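Local coordinates for flagellar protein FlgA (Thermotoga maritima, PDB 3FRN) that probably acts as a periplasmic chaperone for assembly of the P-ring of the flagellar basal body, at residues Thr4-Pro15 with Phe59-Glu70. Sequence-based numbering, arbitrary orientation. Where two conformers were deposited one is given.
Sequences TLTLKETLLASP and FTGPENVRITVE. With GOL (glycerol), chain B.
Leu7 meets Phe59, Pro62 and Val65 at the break between two short runs of parallel beta pairing in the FlgA N-terminal domain-like region. Strand 4-6 pairs with 59-60 and strand 10-13 with 65-69, the register slipping by two residues across the intervening loops. The Leu7 and Phe59 side chains cross at about a right angle, and Leu7 CD2 comes obliquely to the ring, 4.0 Å from Phe59 CD1, while the same methyl reaches Val65 CG2. Leu7 CG is anti to its own carbonyl carbon (chi1 -68°), which carries the two methyls in between the strand pairs: Leu7 CD1 lies near the carbonyl oxygens of Thr60 and Pro62, and helix 47-53 covers the cluster through Arg47 and Leu50. Shortening Leu7 to an alanine would remove both methyls and is likely to leave Phe59 and Val65 without their shared contact and a gap facing Leu50. Pro62 packs on the backbone of Leu7, its CD 3.3 Å from Leu7 O. Leu5 runs alongside Phe59, both pointing the same way, and Leu5 CD1 is 3.7 Å from Phe59 CE1.

Beyond the break, 10-13 is an edge strand beside 65-69, which pairs antiparallel with strand 42-45 on its other side; Leu11 N bonds Arg66 O, and Thr68 N bonds Leu11 O. Leu11, Ala13, Ile67 and Val69 share one face, where Ile67 CG2 meets Ala13 CB at 3.8 Å. On the other, Arg66 makes a salt bridge with Glu42, which also bonds Thr68 OG1; a glycerol, probably from the crystallisation liquor, hydrogen-bonds that OG1 through its O3. Leu12 CD2 lies 3.7 Å from Glu70 CD. At the slip, a water donates to Glu9 O and Asn64 O, and Glu9 O also accepts a nearly straight bond (175°) from Arg66 N at 3.2 Å.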
# COMPACT_ATOMS: atom_id res chain seq x y z
N THR A 4 -1.27 -20.91 29.08
CA THR A 4 -0.98 -19.67 28.37
C THR A 4 0.49 -19.67 27.98
O THR A 4 1.37 -19.53 28.83
CB THR A 4 -1.30 -18.43 29.23
OG1 THR A 4 -2.67 -18.47 29.62
CG2 THR A 4 -1.04 -17.15 28.44
N LEU A 5 0.74 -19.86 26.69
CA LEU A 5 2.10 -19.94 26.19
C LEU A 5 2.53 -18.60 25.63
O LEU A 5 1.83 -18.00 24.81
CB LEU A 5 2.21 -21.03 25.12
CG LEU A 5 1.64 -22.41 25.47
CD1 LEU A 5 1.39 -23.23 24.21
CD2 LEU A 5 2.53 -23.17 26.44
N THR A 6 3.68 -18.12 26.10
CA THR A 6 4.25 -16.88 25.59
C THR A 6 4.94 -17.13 24.25
O THR A 6 5.71 -18.08 24.10
CB THR A 6 5.24 -16.27 26.59
OG1 THR A 6 4.64 -16.23 27.89
CG2 THR A 6 5.62 -14.86 26.17
N LEU A 7 4.65 -16.26 23.29
CA LEU A 7 5.18 -16.38 21.94
C LEU A 7 6.52 -15.66 21.80
O LEU A 7 6.71 -14.59 22.37
CB LEU A 7 4.18 -15.81 20.94
CG LEU A 7 2.86 -16.57 20.74
CD1 LEU A 7 1.86 -15.70 20.02
CD2 LEU A 7 3.09 -17.87 19.98
N LYS A 8 7.43 -16.27 21.05
CA LYS A 8 8.67 -15.61 20.66
C LYS A 8 8.36 -14.48 19.69
O LYS A 8 7.35 -14.52 18.98
CB LYS A 8 9.63 -16.61 20.00
CG LYS A 8 10.23 -17.65 20.94
CD LYS A 8 11.30 -18.47 20.21
CE LYS A 8 11.93 -19.52 21.11
NZ LYS A 8 11.15 -20.78 21.13
N GLU A 9 9.21 -13.46 19.66
CA GLU A 9 9.01 -12.35 18.74
C GLU A 9 9.42 -12.75 17.33
O GLU A 9 8.66 -12.57 16.37
CB GLU A 9 9.82 -11.13 19.19
CG GLU A 9 9.69 -9.92 18.27
CD GLU A 9 10.73 -8.87 18.59
OE1 GLU A 9 10.36 -7.69 18.74
OE2 GLU A 9 11.93 -9.22 18.69
N THR A 10 10.64 -13.29 17.20
CA THR A 10 11.15 -13.78 15.93
C THR A 10 11.80 -15.16 16.09
O THR A 10 12.12 -15.59 17.20
CB THR A 10 12.18 -12.81 15.29
OG1 THR A 10 13.36 -12.76 16.09
CG2 THR A 10 11.61 -11.38 15.11
N LEU A 11 11.99 -15.84 14.97
CA LEU A 11 12.69 -17.12 14.94
C LEU A 11 13.48 -17.28 13.64
O LEU A 11 12.93 -17.11 12.55
CB LEU A 11 11.69 -18.27 15.10
CG LEU A 11 12.22 -19.69 14.88
CD1 LEU A 11 13.26 -20.07 15.93
CD2 LEU A 11 11.09 -20.68 14.86
N LEU A 12 14.76 -17.60 13.74
CA LEU A 12 15.55 -17.99 12.58
C LEU A 12 15.51 -19.50 12.43
O LEU A 12 15.93 -20.23 13.33
CB LEU A 12 16.99 -17.50 12.70
CG LEU A 12 17.89 -18.03 11.57
CD1 LEU A 12 18.46 -16.90 10.74
CD2 LEU A 12 18.98 -18.97 12.10
N ALA A 13 15.00 -19.97 11.30
CA ALA A 13 14.80 -21.40 11.11
C ALA A 13 15.52 -21.95 9.89
O ALA A 13 16.14 -21.21 9.12
CB ALA A 13 13.30 -21.71 11.03
N SER A 14 15.43 -23.26 9.73
CA SER A 14 15.98 -23.95 8.57
C SER A 14 14.84 -24.70 7.89
O SER A 14 13.78 -24.89 8.49
CB SER A 14 17.10 -24.90 9.00
OG SER A 14 16.70 -25.71 10.09
N PRO A 15 15.02 -25.10 6.61
CA PRO A 15 13.83 -25.73 6.03
C PRO A 15 13.39 -27.01 6.74
O PRO A 15 14.22 -27.77 7.22
CB PRO A 15 14.26 -26.05 4.59
CG PRO A 15 15.38 -25.10 4.31
CD PRO A 15 16.11 -25.01 5.62
N PHE A 59 -2.77 -17.82 24.12
CA PHE A 59 -1.46 -17.34 23.70
C PHE A 59 -1.27 -15.88 24.07
O PHE A 59 -2.16 -15.05 23.87
CB PHE A 59 -1.26 -17.55 22.20
CG PHE A 59 -1.14 -19.00 21.81
CD1 PHE A 59 0.09 -19.65 21.89
CD2 PHE A 59 -2.25 -19.71 21.36
CE1 PHE A 59 0.20 -20.99 21.53
CE2 PHE A 59 -2.14 -21.05 21.01
CZ PHE A 59 -0.91 -21.69 21.09
N THR A 60 -0.10 -15.59 24.62
CA THR A 60 0.28 -14.22 24.95
C THR A 60 1.57 -13.85 24.21
O THR A 60 2.17 -14.69 23.53
CB THR A 60 0.40 -14.03 26.48
OG1 THR A 60 0.49 -12.63 26.78
CG2 THR A 60 1.61 -14.75 27.04
N GLY A 61 1.99 -12.60 24.32
CA GLY A 61 3.18 -12.12 23.62
C GLY A 61 2.84 -11.20 22.47
O GLY A 61 1.80 -10.53 22.50
N PRO A 62 3.72 -11.17 21.44
CA PRO A 62 3.52 -10.41 20.21
C PRO A 62 2.33 -10.93 19.40
O PRO A 62 1.92 -12.08 19.57
CB PRO A 62 4.82 -10.67 19.43
CG PRO A 62 5.35 -11.94 19.99
CD PRO A 62 4.99 -11.90 21.43
N GLU A 63 1.80 -10.07 18.54
CA GLU A 63 0.64 -10.41 17.71
C GLU A 63 0.93 -11.61 16.83
O GLU A 63 0.12 -12.54 16.73
CB GLU A 63 0.26 -9.21 16.85
CG GLU A 63 -1.04 -9.38 16.10
CD GLU A 63 -2.22 -9.54 17.05
OE1 GLU A 63 -2.43 -8.64 17.89
OE2 GLU A 63 -2.93 -10.55 16.94
N ASN A 64 2.09 -11.58 16.19
CA ASN A 64 2.55 -12.62 15.29
C ASN A 64 3.99 -13.00 15.62
O ASN A 64 4.74 -12.20 16.20
CB ASN A 64 2.50 -12.13 13.84
CG ASN A 64 1.21 -11.42 13.50
OD1 ASN A 64 1.21 -10.22 13.21
ND2 ASN A 64 0.10 -12.15 13.53
N VAL A 65 4.38 -14.21 15.23
CA VAL A 65 5.77 -14.63 15.30
C VAL A 65 6.35 -14.56 13.90
O VAL A 65 5.77 -15.12 12.97
CB VAL A 65 5.92 -16.08 15.84
CG1 VAL A 65 7.38 -16.46 15.98
CG2 VAL A 65 5.20 -16.22 17.18
N ARG A 66 7.48 -13.88 13.75
CA ARG A 66 8.13 -13.72 12.45
C ARG A 66 9.32 -14.68 12.26
O ARG A 66 10.32 -14.59 12.97
CB ARG A 66 8.55 -12.26 12.22
CG ARG A 66 9.38 -12.02 10.96
CD ARG A 66 9.36 -10.56 10.57
NE ARG A 66 9.96 -10.32 9.26
CZ ARG A 66 9.97 -9.14 8.64
NH1 ARG A 66 9.40 -8.08 9.21
NH2 ARG A 66 10.53 -9.02 7.45
N ILE A 67 9.20 -15.58 11.29
CA ILE A 67 10.17 -16.64 11.05
C ILE A 67 10.90 -16.45 9.72
O ILE A 67 10.27 -16.37 8.66
CB ILE A 67 9.49 -18.02 11.02
CG1 ILE A 67 8.50 -18.16 12.18
CG2 ILE A 67 10.52 -19.17 11.02
CD1 ILE A 67 7.55 -19.29 11.95
N THR A 68 12.22 -16.40 9.79
CA THR A 68 13.07 -16.34 8.61
C THR A 68 13.65 -17.73 8.40
O THR A 68 14.25 -18.29 9.31
CB THR A 68 14.20 -15.34 8.83
OG1 THR A 68 13.65 -14.09 9.28
CG2 THR A 68 15.03 -15.11 7.56
N VAL A 69 13.45 -18.32 7.22
CA VAL A 69 14.09 -19.58 6.90
C VAL A 69 15.36 -19.39 6.07
O VAL A 69 15.31 -18.82 4.97
CB VAL A 69 13.14 -20.52 6.15
CG1 VAL A 69 13.76 -21.89 6.01
CG2 VAL A 69 11.82 -20.61 6.89
N GLU A 70 16.48 -19.85 6.60
CA GLU A 70 17.74 -19.91 5.86
C GLU A 70 17.64 -20.64 4.51
O GLU A 70 16.76 -21.48 4.28
CB GLU A 70 18.81 -20.56 6.73
CG GLU A 70 19.04 -19.84 8.05
CD GLU A 70 20.17 -20.44 8.87
OE1 GLU A 70 20.00 -21.56 9.40
OE2 GLU A 70 21.22 -19.77 8.99
C1 GOL B . 16.32 -11.94 12.39
O1 GOL B . 15.42 -11.04 11.78
C2 GOL B . 15.55 -12.94 13.23
O2 GOL B . 16.43 -13.57 14.14
C3 GOL B . 14.92 -14.00 12.34
O3 GOL B . 13.51 -13.89 12.39
O HOH W 1 7.05 -10.56 15.94